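Local atomic coordinates of polyhedrin (Operophtera brumata cypovirus 19, PDB entry 5A99), a protein that forms the crystalline matrix of polyhedra, the occlusion bodies that embed cypovirus particles and probably protect them outside the insect host. Residues R25-D30 and Q116-L121; K77-S82 and S99-G104; W168-K173 and I177-H182; A230-W233 and Q237-Y240. All coordinates share one frame; numbering follows the deposited sequence.

Contact 4 is the buried one: aromatic rings from helix 225-236 and the chain after it pack against the six-stranded sheet, and a Schellman motif closes the helix. Contact 3 lies at the surface, where the end of strand 164-173, in the same sheet, meets the next loop through one phenyl ring and a water. Contacts 1 and 2 are partly buried loop pairings: contact 1 is polar and water-bridged, whereas contact 2 is mainly ring packing. Contact 2 is nested along the chain inside the loop closed by contact 1, yet their centres lie about 42 Å apart. Gln-116 joins contact 1 to contact 4, Trp-168 joins contacts 1 and 3, and Lys-103 reaches Cys-181 between contacts 2 and 3.

Contact 1: R25-D30 and Q116-L121; sequences RQYSRD and QGDVDL
Gln-26 and Asp-118 meet through contrasting first torsions. In Gln-26 the CG sits between the backbone N and the carbonyl carbon (chi1 63°), and the extended chain beyond it runs along residues 117-118, with OE1 3.5 Å from Gly-117 C. In Asp-118 the CG is opposite the backbone N (chi1 -175°), which carries the carboxylate to the Tyr-27 ring. There OD2 approaches Tyr-27 CD1 at 3.3 Å, obliquely to the ring, and the ring and carboxylate planes are turned 64° apart. Gln-26 CG lies over one face of the same ring, toward its rim.

The backbones are shaped by turns. Residues 25-28 form a type I beta turn, closed by a bond of 2.8 Å from Ser-28 N to Arg-25 O. Asp-118 is the centre of an inverse gamma turn, whose bond from Val-119 N to Gly-117 O is weak. No direct hydrogen bond joins the two segments. Instead, water 1 donates to Gln-26 O and accepts from Asp-118 N, both at 2.8 Å. Asp-118 CB also presses on Gln-26 O at 3.2 Å.

Arginines from the loop after strand 184-190 complete the site: Arg-191 bonds Gln-26 O, and Arg-194 forms a salt bridge with Asp-118 OD1. Gln-26 O is therefore gripped by both a water and a guanidinium group. The buried Asp-118 carboxylate has a cationic partner, which would favour its ionised form, so the junction between the loops that follow helix 10-25 and strand 110-116 rests on solvent-mediated and charged links more than on apolar packing.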
loop_
_atom_site.group_PDB
_atom_site.type_symbol
_atom_site.label_atom_id
_atom_site.label_comp_id
_atom_site.label_asym_id
_atom_site.label_seq_id
_atom_site.Cartn_x
_atom_site.Cartn_y
_atom_site.Cartn_z
ATOM N N ARG A 25 -0.187 25.701 14.302
ATOM C CA ARG A 25 0.476 24.388 14.334
ATOM C C ARG A 25 0.607 23.795 12.940
ATOM O O ARG A 25 1.581 23.112 12.639
ATOM C CB ARG A 25 -0.280 23.393 15.206
ATOM C CG ARG A 25 0.330 21.977 15.262
ATOM C CD ARG A 25 0.087 21.329 16.631
ATOM N NE ARG A 25 0.784 22.056 17.707
ATOM C CZ ARG A 25 0.770 21.721 18.995
ATOM N NH1 ARG A 25 0.104 20.649 19.409
ATOM N NH2 ARG A 25 1.436 22.459 19.878
ATOM N N GLN A 26 -0.390 24.065 12.103
ATOM C CA GLN A 26 -0.427 23.528 10.742
ATOM C C GLN A 26 0.826 23.855 9.944
ATOM O O GLN A 26 1.137 23.162 8.972
ATOM C CB GLN A 26 -1.631 24.091 9.986
ATOM C CG GLN A 26 -1.580 25.617 9.799
ATOM C CD GLN A 26 -2.633 26.146 8.826
ATOM O OE1 GLN A 26 -3.492 25.405 8.353
ATOM N NE2 GLN A 26 -2.561 27.435 8.528
ATOM N N TYR A 27 1.510 24.943 10.310
ATOM C CA TYR A 27 2.744 25.338 9.627
ATOM C C TYR A 27 3.936 24.495 10.056
ATOM O O TYR A 27 4.936 24.438 9.357
ATOM C CB TYR A 27 3.068 26.806 9.876
ATOM C CG TYR A 27 2.084 27.770 9.261
ATOM C CD1 TYR A 27 2.020 27.947 7.880
ATOM C CD2 TYR A 27 1.221 28.510 10.060
ATOM C CE1 TYR A 27 1.112 28.840 7.312
ATOM C CE2 TYR A 27 0.311 29.405 9.504
ATOM C CZ TYR A 27 0.261 29.564 8.129
ATOM O OH TYR A 27 -0.634 30.449 7.571
ATOM N N SER A 28 3.839 23.856 11.212
ATOM C CA SER A 28 4.899 22.954 11.655
ATOM C C SER A 28 4.957 21.700 10.800
ATOM O O SER A 28 3.925 21.097 10.505
ATOM C CB SER A 28 4.711 22.539 13.111
ATOM O OG SER A 28 5.686 21.566 13.460
ATOM N N ARG A 29 6.172 21.313 10.410
ATOM C CA ARG A 29 6.361 20.084 9.648
ATOM C C ARG A 29 6.014 18.861 10.488
ATOM O O ARG A 29 5.939 17.758 9.968
ATOM C CB ARG A 29 7.795 19.977 9.120
ATOM C CG ARG A 29 7.982 20.626 7.757
ATOM C CD ARG A 29 8.127 22.141 7.847
ATOM N NE ARG A 29 8.643 22.678 6.584
ATOM C CZ ARG A 29 9.920 22.958 6.342
ATOM N NH1 ARG A 29 10.834 22.794 7.281
ATOM N NH2 ARG A 29 10.281 23.426 5.155
ATOM N N ASP A 30 5.797 19.062 11.784
ATOM C CA ASP A 30 5.434 17.966 12.676
ATOM C C ASP A 30 3.950 17.967 13.002
ATOM O O ASP A 30 3.526 17.386 13.998
ATOM C CB ASP A 30 6.237 18.050 13.971
ATOM C CG ASP A 30 7.714 18.200 13.721
ATOM O OD1 ASP A 30 8.266 17.459 12.865
ATOM O OD2 ASP A 30 8.314 19.080 14.368
ATOM N N GLN A 116 -7.018 19.573 4.168
ATOM C CA GLN A 116 -6.921 20.458 5.318
ATOM C C GLN A 116 -5.513 20.449 5.884
ATOM O O GLN A 116 -4.846 19.418 5.894
ATOM C CB GLN A 116 -7.907 20.026 6.405
ATOM C CG GLN A 116 -7.839 20.879 7.663
ATOM C CD GLN A 116 -8.833 20.426 8.745
ATOM O OE1 GLN A 116 -9.981 20.098 8.452
ATOM N NE2 GLN A 116 -8.391 20.427 9.996
ATOM N N GLY A 117 -5.084 21.606 6.371
ATOM C CA GLY A 117 -3.737 21.799 6.862
ATOM C C GLY A 117 -3.056 22.871 6.040
ATOM O O GLY A 117 -3.712 23.541 5.234
ATOM N N ASP A 118 -1.753 23.050 6.257
ATOM C CA ASP A 118 -0.983 24.002 5.472
ATOM C C ASP A 118 -0.630 23.311 4.171
ATOM O O ASP A 118 0.507 22.875 3.962
ATOM C CB ASP A 118 0.288 24.439 6.209
ATOM C CG ASP A 118 1.047 25.512 5.464
ATOM O OD1 ASP A 118 0.392 26.309 4.761
ATOM O OD2 ASP A 118 2.292 25.558 5.575
ATOM N N VAL A 119 -1.618 23.177 3.298
ATOM C CA VAL A 119 -1.396 22.420 2.083
ATOM C C VAL A 119 -0.841 23.300 0.966
ATOM O O VAL A 119 -1.129 24.498 0.878
ATOM C CB VAL A 119 -2.681 21.705 1.594
ATOM C CG1 VAL A 119 -3.307 20.910 2.712
ATOM C CG2 VAL A 119 -3.658 22.682 1.049
ATOM N N ASP A 120 -0.033 22.673 0.125
ATOM C CA ASP A 120 0.422 23.263 -1.105
ATOM C C ASP A 120 -0.705 23.104 -2.106
ATOM O O ASP A 120 -0.921 22.022 -2.652
ATOM C CB ASP A 120 1.662 22.534 -1.598
ATOM C CG ASP A 120 2.061 22.947 -2.990
ATOM O OD1 ASP A 120 1.586 24.004 -3.463
ATOM O OD2 ASP A 120 2.864 22.223 -3.612
ATOM N N LEU A 121 -1.443 24.178 -2.328
ATOM C CA LEU A 121 -2.610 24.117 -3.200
ATOM C C LEU A 121 -2.244 23.733 -4.637
ATOM O O LEU A 121 -3.029 23.083 -5.321
ATOM C CB LEU A 121 -3.358 25.445 -3.177
ATOM C CG LEU A 121 -4.123 25.768 -1.890
ATOM C CD1 LEU A 121 -4.614 27.215 -1.893
ATOM C CD2 LEU A 121 -5.280 24.810 -1.699
HETATM O O HOH W 1 -0.844 21.274 8.183
HETATM O O HOH W 2 -3.996 26.531 5.870
#

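Contact 2: K77-S82 and S99-G104; sequences KYYGRS and SQHDKG
Tyr-79 and His-101 belong to backbones that flank helix 81-92. Tyr-79 is extended (phi -139°, psi 149°) and immediately precedes Gly-80, the N-cap residue, whereas 99-104 is the irregular chain that follows the helix. This second segment begins with an ST turn, in which Ser-99 OG accepts from His-101 N at 2.8 Å. The contact thus brings the approach to the helix against the chain that leaves it.

Both aromatic side chains hold CG opposite their own carbonyl carbon, and they slide past each other in opposite directions. The ring centroids of Tyr-79 and His-101 are 5.0 Å apart with planes at 43°, so the two rings meet obliquely. The imidazole offers a face: Tyr-79 CE1 lies over its rim and comes within 3.6 Å of His-101 CE1.

Farther along the tyrosine, the phenol end reaches Gly-104. The glycine backbone is itself tied down, its N bonded to Glu-107 and its O to Lys-42. The hydroxyl finds its polar partner one residue on, in a hydrogen bond with Met-105 N, and this holds Tyr-79 OH 3.5 Å from Gly-104 CA.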
loop_
_atom_site.group_PDB
_atom_site.type_symbol
_atom_site.label_atom_id
_atom_site.label_comp_id
_atom_site.label_asym_id
_atom_site.label_seq_id
_atom_site.Cartn_x
_atom_site.Cartn_y
_atom_site.Cartn_z
ATOM N N LYS A 77 -25.173 -6.267 2.666
ATOM C CA LYS A 77 -25.136 -7.249 1.577
ATOM C C LYS A 77 -26.263 -6.999 0.582
ATOM O O LYS A 77 -27.441 -7.095 0.929
ATOM C CB LYS A 77 -25.229 -8.683 2.099
ATOM C CG LYS A 77 -25.090 -9.730 0.995
ATOM C CD LYS A 77 -24.864 -11.138 1.549
ATOM C CE LYS A 77 -24.645 -12.164 0.431
ATOM N NZ LYS A 77 -25.853 -12.375 -0.428
ATOM N N TYR A 78 -25.889 -6.693 -0.660
ATOM C CA TYR A 78 -26.855 -6.417 -1.725
ATOM C C TYR A 78 -26.772 -7.438 -2.864
ATOM O O TYR A 78 -27.728 -7.595 -3.617
ATOM C CB TYR A 78 -26.628 -5.007 -2.295
ATOM C CG TYR A 78 -26.638 -3.918 -1.244
ATOM C CD1 TYR A 78 -27.607 -3.900 -0.251
ATOM C CD2 TYR A 78 -25.669 -2.923 -1.234
ATOM C CE1 TYR A 78 -27.622 -2.920 0.713
ATOM C CE2 TYR A 78 -25.674 -1.933 -0.264
ATOM C CZ TYR A 78 -26.654 -1.942 0.711
ATOM O OH TYR A 78 -26.671 -0.976 1.695
ATOM N N TYR A 79 -25.629 -8.114 -3.005
ATOM C CA TYR A 79 -25.428 -9.028 -4.136
ATOM C C TYR A 79 -24.725 -10.331 -3.781
ATOM O O TYR A 79 -23.871 -10.371 -2.893
ATOM C CB TYR A 79 -24.606 -8.342 -5.237
ATOM C CG TYR A 79 -25.244 -7.101 -5.816
ATOM C CD1 TYR A 79 -26.486 -7.160 -6.440
ATOM C CD2 TYR A 79 -24.604 -5.876 -5.743
ATOM C CE1 TYR A 79 -27.076 -6.035 -6.964
ATOM C CE2 TYR A 79 -25.184 -4.736 -6.265
ATOM C CZ TYR A 79 -26.422 -4.820 -6.873
ATOM O OH TYR A 79 -26.996 -3.683 -7.398
ATOM N N GLY A 80 -25.067 -11.385 -4.518
ATOM C CA GLY A 80 -24.327 -12.630 -4.455
ATOM C C GLY A 80 -23.015 -12.485 -5.198
ATOM O O GLY A 80 -22.794 -11.493 -5.904
ATOM N N ARG A 81 -22.134 -13.465 -5.023
ATOM C CA ARG A 81 -20.791 -13.412 -5.601
ATOM C C ARG A 81 -20.837 -13.294 -7.110
ATOM O O ARG A 81 -20.050 -12.560 -7.719
ATOM C CB ARG A 81 -20.006 -14.668 -5.224
ATOM C CG ARG A 81 -19.491 -14.686 -3.801
ATOM C CD ARG A 81 -18.674 -15.932 -3.550
ATOM N NE ARG A 81 -19.404 -17.140 -3.932
ATOM C CZ ARG A 81 -20.136 -17.862 -3.086
ATOM N NH1 ARG A 81 -20.238 -17.494 -1.810
ATOM N NH2 ARG A 81 -20.759 -18.953 -3.510
ATOM N N SER A 82 -21.757 -14.035 -7.715
ATOM C CA SER A 82 -21.856 -14.095 -9.157
ATOM C C SER A 82 -22.418 -12.807 -9.725
ATOM O O SER A 82 -21.915 -12.301 -10.730
ATOM C CB SER A 82 -22.729 -15.274 -9.562
ATOM O OG SER A 82 -22.014 -16.477 -9.349
ATOM N N SER A 99 -24.413 -9.032 -16.575
ATOM C CA SER A 99 -25.217 -8.478 -15.508
ATOM C C SER A 99 -26.569 -7.988 -16.025
ATOM O O SER A 99 -26.711 -7.584 -17.188
ATOM C CB SER A 99 -24.459 -7.316 -14.853
ATOM O OG SER A 99 -25.211 -6.746 -13.811
ATOM N N GLN A 100 -27.560 -8.003 -15.147
ATOM C CA GLN A 100 -28.836 -7.361 -15.420
ATOM C C GLN A 100 -28.841 -5.974 -14.783
ATOM O O GLN A 100 -29.854 -5.272 -14.793
ATOM C CB GLN A 100 -29.980 -8.197 -14.847
ATOM C CG GLN A 100 -30.156 -9.552 -15.507
ATOM C CD GLN A 100 -31.451 -10.228 -15.086
ATOM O OE1 GLN A 100 -31.488 -10.952 -14.092
ATOM N NE2 GLN A 100 -32.524 -9.979 -15.832
ATOM N N HIS A 101 -27.697 -5.588 -14.228
ATOM C CA HIS A 101 -27.596 -4.342 -13.483
ATOM C C HIS A 101 -26.683 -3.353 -14.193
ATOM O O HIS A 101 -25.493 -3.636 -14.412
ATOM C CB HIS A 101 -27.063 -4.608 -12.072
ATOM C CG HIS A 101 -27.886 -5.572 -11.276
ATOM N ND1 HIS A 101 -27.347 -6.698 -10.691
ATOM C CD2 HIS A 101 -29.202 -5.571 -10.943
ATOM C CE1 HIS A 101 -28.294 -7.356 -10.049
ATOM N NE2 HIS A 101 -29.430 -6.693 -10.186
ATOM N N ASP A 102 -27.235 -2.192 -14.544
ATOM C CA ASP A 102 -26.443 -1.102 -15.118
ATOM C C ASP A 102 -25.564 -0.449 -14.062
ATOM O O ASP A 102 -24.415 -0.091 -14.328
ATOM C CB ASP A 102 -27.349 -0.016 -15.679
ATOM C CG ASP A 102 -27.646 -0.199 -17.149
ATOM O OD1 ASP A 102 -27.008 -1.062 -17.792
ATOM O OD2 ASP A 102 -28.503 0.547 -17.667
ATOM N N LYS A 103 -26.145 -0.255 -12.880
ATOM C CA LYS A 103 -25.464 0.376 -11.773
ATOM C C LYS A 103 -25.666 -0.477 -10.541
ATOM O O LYS A 103 -26.657 -1.208 -10.434
ATOM C CB LYS A 103 -26.015 1.779 -11.525
ATOM C CG LYS A 103 -25.922 2.716 -12.732
ATOM C CD LYS A 103 -26.104 4.172 -12.332
ATOM C CE LYS A 103 -26.454 5.058 -13.521
ATOM N NZ LYS A 103 -25.815 4.622 -14.800
ATOM N N GLY A 104 -24.728 -0.389 -9.609
ATOM C CA GLY A 104 -24.805 -1.171 -8.395
ATOM C C GLY A 104 -25.399 -0.368 -7.263
ATOM O O GLY A 104 -25.146 0.835 -7.142
#

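Contact 3: W168-K173 and I177-H182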
loop_
_atom_site.group_PDB
_atom_site.type_symbol
_atom_site.label_atom_id
_atom_site.label_comp_id
_atom_site.label_asym_id
_atom_site.label_seq_id
_atom_site.Cartn_x
_atom_site.Cartn_y
_atom_site.Cartn_z
ATOM N N TRP A 168 -10.045 23.032 2.181
ATOM C CA TRP A 168 -10.582 23.278 0.858
ATOM C C TRP A 168 -11.413 22.090 0.358
ATOM O O TRP A 168 -11.013 20.915 0.481
ATOM C CB TRP A 168 -9.436 23.586 -0.103
ATOM C CG TRP A 168 -8.706 24.838 0.246
ATOM C CD1 TRP A 168 -8.876 26.066 -0.325
ATOM C CD2 TRP A 168 -7.694 25.005 1.254
ATOM N NE1 TRP A 168 -8.036 26.980 0.256
ATOM C CE2 TRP A 168 -7.299 26.357 1.227
ATOM C CE3 TRP A 168 -7.091 24.146 2.172
ATOM C CZ2 TRP A 168 -6.323 26.870 2.082
ATOM C CZ3 TRP A 168 -6.129 24.655 3.025
ATOM C CH2 TRP A 168 -5.754 26.005 2.974
ATOM N N SER A 169 -12.563 22.409 -0.227
ATOM C CA SER A 169 -13.538 21.396 -0.598
ATOM C C SER A 169 -13.905 21.386 -2.079
ATOM O O SER A 169 -14.139 22.431 -2.693
ATOM C CB SER A 169 -14.801 21.594 0.237
ATOM O OG SER A 169 -15.884 20.877 -0.304
ATOM N N TYR A 170 -13.988 20.178 -2.619
ATOM C CA TYR A 170 -14.370 19.937 -4.000
ATOM C C TYR A 170 -15.431 18.839 -4.010
ATOM O O TYR A 170 -15.300 17.835 -3.300
ATOM C CB TYR A 170 -13.140 19.494 -4.790
ATOM C CG TYR A 170 -13.298 19.433 -6.284
ATOM C CD1 TYR A 170 -13.518 20.585 -7.028
ATOM C CD2 TYR A 170 -13.188 18.231 -6.965
ATOM C CE1 TYR A 170 -13.644 20.531 -8.415
ATOM C CE2 TYR A 170 -13.315 18.166 -8.333
ATOM C CZ TYR A 170 -13.552 19.315 -9.056
ATOM O OH TYR A 170 -13.672 19.245 -10.427
ATOM N N VAL A 171 -16.485 19.031 -4.802
ATOM C CA VAL A 171 -17.554 18.052 -4.878
ATOM C C VAL A 171 -17.979 17.755 -6.311
ATOM O O VAL A 171 -17.768 18.554 -7.231
ATOM C CB VAL A 171 -18.804 18.489 -4.054
ATOM C CG1 VAL A 171 -18.402 18.921 -2.650
ATOM C CG2 VAL A 171 -19.562 19.617 -4.742
ATOM N N GLY A 172 -18.600 16.599 -6.496
ATOM C CA GLY A 172 -19.089 16.220 -7.805
ATOM C C GLY A 172 -19.960 14.984 -7.747
ATOM O O GLY A 172 -19.978 14.279 -6.738
ATOM N N LYS A 173 -20.676 14.730 -8.843
ATOM C CA LYS A 173 -21.557 13.576 -8.964
ATOM C C LYS A 173 -20.961 12.493 -9.861
ATOM O O LYS A 173 -20.379 12.779 -10.920
ATOM C CB LYS A 173 -22.911 14.007 -9.542
ATOM C CG LYS A 173 -23.755 14.892 -8.623
ATOM C CD LYS A 173 -25.139 15.138 -9.235
ATOM C CE LYS A 173 -25.998 16.058 -8.393
ATOM N NZ LYS A 173 -27.293 16.382 -9.080
ATOM N N ILE A 177 -21.584 12.491 -16.309
ATOM C CA ILE A 177 -21.594 13.720 -17.110
ATOM C C ILE A 177 -20.262 14.470 -17.069
ATOM O O ILE A 177 -19.749 14.873 -18.110
ATOM C CB ILE A 177 -22.744 14.689 -16.694
ATOM C CG1 ILE A 177 -24.103 14.066 -17.023
ATOM C CG2 ILE A 177 -22.600 16.043 -17.400
ATOM C CD1 ILE A 177 -25.291 14.888 -16.565
ATOM N N LEU A 178 -19.718 14.681 -15.874
ATOM C CA LEU A 178 -18.394 15.275 -15.741
ATOM C C LEU A 178 -17.427 14.297 -15.073
ATOM O O LEU A 178 -16.213 14.423 -15.203
ATOM C CB LEU A 178 -18.466 16.573 -14.939
ATOM C CG LEU A 178 -19.378 17.650 -15.533
ATOM C CD1 LEU A 178 -19.590 18.800 -14.546
ATOM C CD2 LEU A 178 -18.827 18.158 -16.865
ATOM N N PHE A 179 -17.973 13.329 -14.350
ATOM C CA PHE A 179 -17.167 12.319 -13.675
ATOM C C PHE A 179 -17.752 10.964 -13.999
ATOM O O PHE A 179 -18.966 10.827 -14.100
ATOM C CB PHE A 179 -17.191 12.510 -12.159
ATOM C CG PHE A 179 -16.647 13.824 -11.711
ATOM C CD1 PHE A 179 -15.279 14.025 -11.613
ATOM C CD2 PHE A 179 -17.501 14.862 -11.389
ATOM C CE1 PHE A 179 -14.769 15.244 -11.198
ATOM C CE2 PHE A 179 -17.008 16.080 -10.980
ATOM C CZ PHE A 179 -15.638 16.278 -10.881
ATOM N N PRO A 180 -16.887 9.958 -14.172
ATOM C CA PRO A 180 -17.354 8.601 -14.465
ATOM C C PRO A 180 -18.410 8.095 -13.468
ATOM O O PRO A 180 -18.302 8.350 -12.265
ATOM C CB PRO A 180 -16.070 7.775 -14.386
ATOM C CG PRO A 180 -14.994 8.739 -14.811
ATOM C CD PRO A 180 -15.421 10.073 -14.254
ATOM N N CYS A 181 -19.418 7.391 -13.984
ATOM C CA CYS A 181 -20.439 6.753 -13.153
ATOM C C CYS A 181 -19.884 5.680 -12.233
ATOM O O CYS A 181 -20.410 5.464 -11.146
ATOM C CB CYS A 181 -21.502 6.088 -14.032
ATOM S SG CYS A 181 -22.882 7.130 -14.507
ATOM N N HIS A 182 -18.841 4.998 -12.693
ATOM C CA HIS A 182 -18.275 3.838 -12.004
ATOM C C HIS A 182 -16.803 4.135 -11.764
ATOM O O HIS A 182 -15.945 3.792 -12.571
ATOM C CB HIS A 182 -18.457 2.576 -12.848
ATOM C CG HIS A 182 -19.849 2.414 -13.383
ATOM N ND1 HIS A 182 -20.863 1.840 -12.648
ATOM C CD2 HIS A 182 -20.400 2.773 -14.564
ATOM C CE1 HIS A 182 -21.978 1.845 -13.359
ATOM N NE2 HIS A 182 -21.724 2.405 -14.526
HETATM O O HOH W 3 -21.009 14.760 -13.096
#
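Lys-173 O, at the end of strand 164-173, is approached by a water and by the side of Phe-179. Water 3 donates to Lys-173 O at 3.0 Å and accepts from Leu-178 N at 3.1 Å, bridging two backbones that no direct hydrogen bond joins. Phe-179 CB packs against Lys-173 O at 3.4 Å, and the oxygen lies near the plane of the phenyl ring, at its edge, where the weakly positive C-H groups probably suit it.

With CG opposite its carbonyl carbon (chi1 -61°), Phe-179 sends its ring back along the strand. CE2 rests 3.8 Å from Gly-172 CA; glycine has no side chain, so the ring can lie close to the strand backbone. At the far end, Tyr-170 comes from the opposite direction and sets its OH in the plane of the phenyl ring, 3.6 Å from Phe-179 CZ, with Tyr-170 CE2 3.9 Å from the same CZ.

The phenyl ring also meets Phe-111 edge-to-face and touches Val-128. Phe-111 neighbours Gly-172 on strand 110-116, while Val-128 is on strand 125-129, so Phe-179 touches a strand of the six-stranded antiparallel sheet and one of the three-stranded sheet.

Contact 4: A230-W233 and Q237-Y240; sequences ANYW and QYLY
Trp-233 and Tyr-238 are joined by a backbone hydrogen bond that belongs to the Schellman motif ending helix 225-236. Gln-237, with positive phi, is the first residue to leave the helix. Its turn lets Tyr-238 N donate to Trp-233 O at 3.0 Å, moderately bent (145° at the hydrogen) and in the carbonyl plane.

The ring packing is more extensive. The five-membered ring of Trp-233 stacks face to face on Tyr-240, centroids 3.7 Å apart and planes at 15°. Tyr-240 can lie there because its CG is opposite the backbone N (chi1 -180°), which swings the phenol back over the indole. The other indole face is covered by Tyr-232, whose CD2 stands 3.6 Å above its centre, so the indole is sandwiched and its tilt is fixed. Tyr-232 and Tyr-238 are near parallel but slid apart, meeting at Tyr-232 CE2 and Tyr-238 CD2, 3.7 Å apart. At the indole edge, Tyr-238 CB packs against Trp-233 CE3 at 3.4 Å.

Polar ends are satisfied by the surrounding sheet and helix. Tyr-232 OH bonds His-36 and Arg-50, and Tyr-240 OH bonds Glu-225 and Tyr-40. Gln-116 of strand 110-116 bonds the backbone of Gln-237 and Leu-239, holding the departing chain to the six-stranded sheet, while Gln-237 OE1 bonds Met-141 N of the second subunit. The tightest touch in the stack is Tyr-240 CD1 over the indole face, 3.2 Å from Trp-233 CE2.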
loop_
_atom_site.group_PDB
_atom_site.type_symbol
_atom_site.label_atom_id
_atom_site.label_comp_id
_atom_site.label_asym_id
_atom_site.label_seq_id
_atom_site.Cartn_x
_atom_site.Cartn_y
_atom_site.Cartn_z
ATOM N N ALA A 230 -22.031 15.299 13.601
ATOM C CA ALA A 230 -22.077 15.143 15.047
ATOM C C ALA A 230 -20.942 14.304 15.632
ATOM O O ALA A 230 -20.374 14.652 16.672
ATOM C CB ALA A 230 -23.407 14.559 15.455
ATOM N N ASN A 231 -20.611 13.201 14.977
ATOM C CA ASN A 231 -19.743 12.205 15.592
ATOM C C ASN A 231 -18.324 12.162 15.035
ATOM O O ASN A 231 -17.488 11.408 15.525
ATOM C CB ASN A 231 -20.387 10.827 15.451
ATOM C CG ASN A 231 -21.655 10.690 16.274
ATOM O OD1 ASN A 231 -22.065 11.616 16.988
ATOM N ND2 ASN A 231 -22.299 9.549 16.155
ATOM N N TYR A 232 -18.054 12.982 14.031
ATOM C CA TYR A 232 -16.771 12.929 13.343
ATOM C C TYR A 232 -16.215 14.319 13.055
ATOM O O TYR A 232 -15.206 14.723 13.622
ATOM C CB TYR A 232 -16.920 12.137 12.045
ATOM C CG TYR A 232 -15.626 11.911 11.318
ATOM C CD1 TYR A 232 -14.822 10.811 11.607
ATOM C CD2 TYR A 232 -15.197 12.803 10.346
ATOM C CE1 TYR A 232 -13.626 10.609 10.940
ATOM C CE2 TYR A 232 -14.006 12.604 9.663
ATOM C CZ TYR A 232 -13.214 11.520 9.969
ATOM O OH TYR A 232 -12.014 11.344 9.278
ATOM N N TRP A 233 -16.875 15.056 12.176
ATOM C CA TRP A 233 -16.312 16.313 11.695
ATOM C C TRP A 233 -16.074 17.303 12.836
ATOM O O TRP A 233 -14.946 17.740 13.049
ATOM C CB TRP A 233 -17.207 16.911 10.611
ATOM C CG TRP A 233 -17.369 15.983 9.443
ATOM C CD1 TRP A 233 -18.481 15.276 9.116
ATOM C CD2 TRP A 233 -16.382 15.658 8.453
ATOM N NE1 TRP A 233 -18.262 14.539 7.983
ATOM C CE2 TRP A 233 -16.975 14.753 7.556
ATOM C CE3 TRP A 233 -15.056 16.045 8.240
ATOM C CZ2 TRP A 233 -16.287 14.215 6.470
ATOM C CZ3 TRP A 233 -14.372 15.511 7.156
ATOM C CH2 TRP A 233 -14.988 14.610 6.286
ATOM N N GLN A 237 -12.283 17.987 14.734
ATOM C CA GLN A 237 -11.739 19.241 14.205
ATOM C C GLN A 237 -11.352 19.115 12.729
ATOM O O GLN A 237 -10.348 19.684 12.264
ATOM C CB GLN A 237 -10.541 19.694 15.040
ATOM C CG GLN A 237 -10.278 21.171 14.937
ATOM C CD GLN A 237 -9.101 21.623 15.749
ATOM O OE1 GLN A 237 -8.135 20.882 15.949
ATOM N NE2 GLN A 237 -9.161 22.865 16.211
ATOM N N TYR A 238 -12.155 18.351 11.994
ATOM C CA TYR A 238 -12.033 18.273 10.546
ATOM C C TYR A 238 -13.082 19.185 9.918
ATOM O O TYR A 238 -14.289 18.961 10.068
ATOM C CB TYR A 238 -12.253 16.840 10.074
ATOM C CG TYR A 238 -11.110 15.923 10.405
ATOM C CD1 TYR A 238 -9.809 16.295 10.119
ATOM C CD2 TYR A 238 -11.330 14.699 11.026
ATOM C CE1 TYR A 238 -8.759 15.473 10.412
ATOM C CE2 TYR A 238 -10.278 13.860 11.336
ATOM C CZ TYR A 238 -8.996 14.253 11.023
ATOM O OH TYR A 238 -7.943 13.434 11.322
ATOM N N LEU A 239 -12.619 20.228 9.244
ATOM C CA LEU A 239 -13.509 21.191 8.603
ATOM C C LEU A 239 -14.315 20.491 7.509
ATOM O O LEU A 239 -13.808 19.609 6.824
ATOM C CB LEU A 239 -12.701 22.376 8.055
ATOM C CG LEU A 239 -11.923 23.154 9.121
ATOM C CD1 LEU A 239 -11.162 24.331 8.523
ATOM C CD2 LEU A 239 -12.859 23.638 10.225
ATOM N N TYR A 240 -15.583 20.863 7.376
ATOM C CA TYR A 240 -16.507 20.124 6.529
ATOM C C TYR A 240 -17.669 20.993 6.066
ATOM O O TYR A 240 -18.131 21.891 6.785
ATOM C CB TYR A 240 -17.045 18.888 7.282
ATOM C CG TYR A 240 -18.012 18.048 6.483
ATOM C CD1 TYR A 240 -17.560 17.183 5.505
ATOM C CD2 TYR A 240 -19.380 18.113 6.719
ATOM C CE1 TYR A 240 -18.435 16.419 4.764
ATOM C CE2 TYR A 240 -20.266 17.346 5.990
ATOM C CZ TYR A 240 -19.784 16.502 5.007
ATOM O OH TYR A 240 -20.642 15.727 4.276
#